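Local coordinates for protein possible thiol-disulfide isomerase (Cytophaga hutchinsonii, PDB 3HCZ) that probably acts as a thioredoxin-fold thiol-disulfide oxidoreductase or isomerase, although its function has not been established, at residues D76-W79 and L80-I83; V139-E142 and K143-K146. All coordinates share one frame; numbering follows the deposited sequence.

Interaction 1 (D76-W79 and L80-I83); sequences DEEW and LKFI. With SO4 (sulfate ion), chain C.
The adjacent residue, L80, and I83 one turn on each place a methyl over the same face of the W79 indole. I83 CD1 sits 3.7 Å from the centroid of the five-membered ring of W79, 25° off the normal, and L80 CD2 lies 4.1 Å from the centroid of the six-membered ring, 24° off it; both are CH-pi contacts, so each half of the indole has its own methyl. The indole reaches them because W79 CG stands anti to the backbone N (chi1 172°), beside the carbonyl carbon that leads on to L80. I83 runs alongside the indole in the same direction, whereas L80 slants across it. W79 and I83 also touch N93, on strand 92-95.

The charged pair belongs to E78 and K81. The lysine NZ is 3.0 Å from E78 OE2, on the syn lone pair of that oxygen, and makes a weaker bond to OE1; E78 folds back at chi2 and K81 bends at chi3, which lays the two chains side by side.

Helix 77-86 is the crossover between parallel strands 65-71 and 92-95, consistent with the insertion that AhpC/TSA-type proteins add to the thioredoxin core. Four i to i+4 backbone bonds run through its first turns, and the one from L80 N to D76 O (3.0 Å) is nearly straight.

At the N-terminal end a sulfate, probably from the crystallisation liquor, accepts D76 N on O3 at 2.7 Å and E77 N on O1 at 2.8 Å. The aspartate's carboxylate turns instead to R95, with which its OD1 forms a salt bridge.

Interaction 2 (V139-E142 and K143-K146); sequences VQYE and KSLK
In one of its two modelled conformers, successive bends at chi2 (-43°), chi3 (95°) and chi4 (56°) curl K143 back along its own helix toward V139. In that copy NZ lies 2.7 Å from V139 O and 3.3 Å from V139 CG1. The same carbonyl accepts K143 N at 3.1 Å, the amide coming in more nearly in line with the C=O than the ammonium does. The NZ bond, and with it the double donation to one oxygen, holds only for the curled copy and is doubtful to that extent.

On another side of the helix, Y141 and L145, four residues apart, meet through their side chains. Y141 CG is anti to its backbone N, and the ring slants against the leucine, with Y141 CE2 3.9 Å from L145 CD1. L145 CD2 is 4.1 Å from Y141 OH.

S144 N bonds to Q140 O at 2.9 Å in the usual i to i+4 manner. With the L145 N to E142 O bond (3.1 Å) and a weak K146 N to K143 O bond, both i to i+3, while the i to i+4 bonds of L145 and K146 are weak, the helix takes on 3-10 character near its end.

Helix 134-147 closes the fold after edge strand 124-127, and these residues form its largely exposed last turns; E142 OE2 ties them to the central sheet by a hydrogen bond to Y33 OH on strand 33-39.

In the fold
Interaction 1 and interaction 2 are separate helical contacts on opposite sides of the chain's centre, their own centres 37 Å apart and their nearest atoms about 26 Å apart. The five-stranded mixed sheet relates them: 76-83 packs against edge strand 92-95, whereas 139-146 ends the helix that follows the other edge strand, 124-127. Interaction 1 borders the loop carrying a Cys-X-X-Cys sequence, probably the redox-active motif, through E78 on S41 and Q42 and F82 on Q47; interaction 2 lies across the chain's centre from it. Each has a small molecule nearby, probably from the crystallisation liquor: the sulfate, and a formic acid about 4 Å from the Y141 side chain.

Interaction 1 (D76-W79 and L80-I83)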
loop_
_atom_site.group_PDB
_atom_site.type_symbol
_atom_site.label_atom_id
_atom_site.label_comp_id
_atom_site.label_asym_id
_atom_site.label_seq_id
_atom_site.Cartn_x
_atom_site.Cartn_y
_atom_site.Cartn_z
ATOM N N ASP A 76 2.262 -4.758 -17.559
ATOM C CA ASP A 76 3.373 -3.989 -16.990
ATOM C C ASP A 76 3.544 -2.560 -17.546
ATOM O O ASP A 76 4.026 -1.674 -16.848
ATOM C CB ASP A 76 4.694 -4.718 -17.275
ATOM C CG ASP A 76 4.823 -6.006 -16.527
ATOM O OD1 ASP A 76 4.521 -6.051 -15.329
ATOM O OD2 ASP A 76 5.226 -6.998 -17.169
ATOM N N GLU A 77 3.222 -2.347 -18.822
ATOM C CA GLU A 77 3.758 -1.200 -19.521
ATOM C C GLU A 77 3.484 0.156 -18.881
ATOM O O GLU A 77 4.429 0.950 -18.679
ATOM C CB GLU A 77 3.309 -1.195 -20.978
ATOM C CG GLU A 77 4.034 -0.156 -21.807
ATOM C CD GLU A 77 3.669 -0.241 -23.276
ATOM O OE1 GLU A 77 3.236 0.793 -23.856
ATOM O OE2 GLU A 77 3.805 -1.352 -23.855
ATOM N N GLU A 78 2.200 0.433 -18.622
ATOM C CA GLU A 78 1.785 1.737 -18.098
ATOM C C GLU A 78 2.211 1.931 -16.636
ATOM O O GLU A 78 2.552 3.049 -16.211
ATOM C CB GLU A 78 0.272 1.926 -18.217
ATOM C CG GLU A 78 -0.178 2.034 -19.693
ATOM C CD GLU A 78 0.629 3.095 -20.468
ATOM O OE1 GLU A 78 0.654 4.290 -20.048
ATOM O OE2 GLU A 78 1.234 2.737 -21.510
ATOM N N TRP A 79 2.170 0.834 -15.882
ATOM C CA TRP A 79 2.647 0.826 -14.513
ATOM C C TRP A 79 4.118 1.285 -14.455
ATOM O O TRP A 79 4.475 2.195 -13.688
ATOM C CB TRP A 79 2.483 -0.597 -13.990
ATOM C CG TRP A 79 3.074 -0.901 -12.661
ATOM C CD1 TRP A 79 2.873 -0.199 -11.480
ATOM C CD2 TRP A 79 3.913 -2.019 -12.329
ATOM N NE1 TRP A 79 3.555 -0.829 -10.442
ATOM C CE2 TRP A 79 4.213 -1.927 -10.942
ATOM C CE3 TRP A 79 4.445 -3.085 -13.061
ATOM C CZ2 TRP A 79 5.012 -2.884 -10.269
ATOM C CZ3 TRP A 79 5.262 -4.037 -12.399
ATOM C CH2 TRP A 79 5.533 -3.926 -11.013
ATOM N N LEU A 80 4.964 0.666 -15.272
ATOM C CA LEU A 80 6.392 0.993 -15.248
ATOM C C LEU A 80 6.640 2.420 -15.751
ATOM O O LEU A 80 7.480 3.149 -15.172
ATOM C CB LEU A 80 7.230 -0.045 -16.027
ATOM C CG LEU A 80 7.144 -1.475 -15.455
ATOM C CD1 LEU A 80 7.865 -2.536 -16.279
ATOM C CD2 LEU A 80 7.686 -1.461 -14.018
ATOM N N LYS A 81 5.917 2.813 -16.805
ATOM C CA LYS A 81 6.006 4.178 -17.324
ATOM C C LYS A 81 5.660 5.220 -16.255
ATOM O O LYS A 81 6.319 6.259 -16.122
ATOM C CB LYS A 81 5.090 4.357 -18.545
ATOM C CG LYS A 81 5.160 5.769 -19.134
ATOM C CD LYS A 81 4.236 5.991 -20.363
ATOM C CE LYS A 81 4.219 4.796 -21.338
ATOM N NZ LYS A 81 3.101 4.942 -22.350
ATOM N N PHE A 82 4.618 4.949 -15.496
ATOM C CA PHE A 82 4.257 5.851 -14.418
ATOM C C PHE A 82 5.372 5.896 -13.363
ATOM O O PHE A 82 5.758 6.986 -12.929
ATOM C CB PHE A 82 2.961 5.387 -13.775
ATOM C CG PHE A 82 2.387 6.356 -12.798
ATOM C CD1 PHE A 82 1.326 7.187 -13.163
ATOM C CD2 PHE A 82 2.866 6.398 -11.496
ATOM C CE1 PHE A 82 0.768 8.083 -12.258
ATOM C CE2 PHE A 82 2.317 7.278 -10.567
ATOM C CZ PHE A 82 1.256 8.121 -10.935
ATOM N N ILE A 83 5.857 4.728 -12.934
ATOM C CA ILE A 83 6.925 4.703 -11.898
ATOM C C ILE A 83 8.128 5.554 -12.305
ATOM O O ILE A 83 8.590 6.398 -11.519
ATOM C CB ILE A 83 7.342 3.277 -11.521
ATOM C CG1 ILE A 83 6.166 2.607 -10.824
ATOM C CG2 ILE A 83 8.677 3.285 -10.674
ATOM C CD1 ILE A 83 6.280 1.090 -10.728
HETATM S S SO4 C . 2.799 -5.547 -20.951
HETATM O O1 SO4 C . 2.535 -4.117 -20.826
HETATM O O2 SO4 C . 4.207 -5.740 -21.273
HETATM O O3 SO4 C . 2.489 -6.311 -19.732
HETATM O O4 SO4 C . 1.985 -6.072 -22.046
#

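Interaction 2 (V139-E142 and K143-K146)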
loop_
_atom_site.group_PDB
_atom_site.type_symbol
_atom_site.label_atom_id
_atom_site.label_comp_id
_atom_site.label_asym_id
_atom_site.label_seq_id
_atom_site.Cartn_x
_atom_site.Cartn_y
_atom_site.Cartn_z
ATOM N N VAL A 139 0.075 9.427 15.171
ATOM C CA VAL A 139 0.214 10.021 16.518
ATOM C C VAL A 139 -0.782 9.418 17.489
ATOM O O VAL A 139 -0.392 8.977 18.572
ATOM C CB VAL A 139 0.113 11.564 16.549
ATOM C CG1 VAL A 139 0.228 12.050 17.986
ATOM C CG2 VAL A 139 1.222 12.183 15.730
ATOM N N GLN A 140 -2.056 9.376 17.106
ATOM C CA GLN A 140 -3.112 8.941 18.027
ATOM C C GLN A 140 -2.980 7.457 18.332
ATOM O O GLN A 140 -3.168 7.028 19.480
ATOM C CB GLN A 140 -4.531 9.216 17.484
ATOM C CG GLN A 140 -4.861 10.671 17.006
ATOM C CD GLN A 140 -4.227 11.797 17.836
ATOM O OE1 GLN A 140 -3.561 12.688 17.277
ATOM N NE2 GLN A 140 -4.431 11.767 19.164
ATOM N N TYR A 141 -2.651 6.684 17.297
ATOM C CA TYR A 141 -2.446 5.233 17.423
ATOM C C TYR A 141 -1.367 4.942 18.462
ATOM O O TYR A 141 -1.585 4.146 19.399
ATOM C CB TYR A 141 -2.047 4.612 16.091
ATOM C CG TYR A 141 -1.757 3.139 16.226
ATOM C CD1 TYR A 141 -2.792 2.223 16.418
ATOM C CD2 TYR A 141 -0.443 2.656 16.186
ATOM C CE1 TYR A 141 -2.532 0.858 16.558
ATOM C CE2 TYR A 141 -0.165 1.282 16.320
ATOM C CZ TYR A 141 -1.215 0.406 16.513
ATOM O OH TYR A 141 -0.954 -0.927 16.640
ATOM N N GLU A 142 -0.231 5.616 18.341
ATOM C CA GLU A 142 0.849 5.346 19.279
ATOM C C GLU A 142 0.487 5.769 20.704
ATOM O O GLU A 142 0.773 5.024 21.645
ATOM C CB GLU A 142 2.185 5.900 18.798
ATOM C CG GLU A 142 2.565 5.272 17.455
ATOM C CD GLU A 142 3.965 5.564 17.083
ATOM O OE1 GLU A 142 4.587 6.390 17.774
ATOM O OE2 GLU A 142 4.464 4.972 16.110
ATOM N N LYS A 143 -0.197 6.904 20.861
ATOM C CA LYS A 143 -0.665 7.319 22.181
ATOM C C LYS A 143 -1.571 6.235 22.776
ATOM O O LYS A 143 -1.499 5.947 23.980
ATOM C CB LYS A 143 -1.396 8.666 22.126
ATOM C CG LYS A 143 -0.566 9.839 21.599
ATOM C CD LYS A 143 0.854 9.868 22.160
ATOM C CE LYS A 143 1.843 9.183 21.226
ATOM N NZ LYS A 143 1.816 9.774 19.854
ATOM N N SER A 144 -2.408 5.631 21.930
ATOM C CA SER A 144 -3.350 4.576 22.341
ATOM C C SER A 144 -2.693 3.279 22.838
ATOM O O SER A 144 -3.294 2.533 23.608
ATOM C CB SER A 144 -4.329 4.248 21.209
ATOM O OG SER A 144 -3.731 3.381 20.248
ATOM N N LEU A 145 -1.455 3.054 22.477
ATOM C CA LEU A 145 -0.754 1.867 22.906
ATOM C C LEU A 145 -0.269 2.067 24.316
ATOM O O LEU A 145 -0.174 1.155 25.092
ATOM C CB LEU A 145 0.467 1.683 22.048
ATOM C CG LEU A 145 0.166 1.369 20.600
ATOM C CD1 LEU A 145 1.448 1.310 19.827
ATOM C CD2 LEU A 145 -0.579 0.111 20.540
ATOM N N LYS A 146 0.106 3.291 24.597
ATOM C CA LYS A 146 0.601 3.653 25.903
ATOM C C LYS A 146 -0.484 3.514 26.972
ATOM O O LYS A 146 -0.320 2.731 27.914
ATOM C CB LYS A 146 1.193 5.066 25.885
ATOM C CG LYS A 146 2.617 5.114 25.380
ATOM C CD LYS A 146 3.400 6.149 26.163
ATOM C CE LYS A 146 4.888 5.839 26.173
ATOM N NZ LYS A 146 5.517 6.399 27.408
#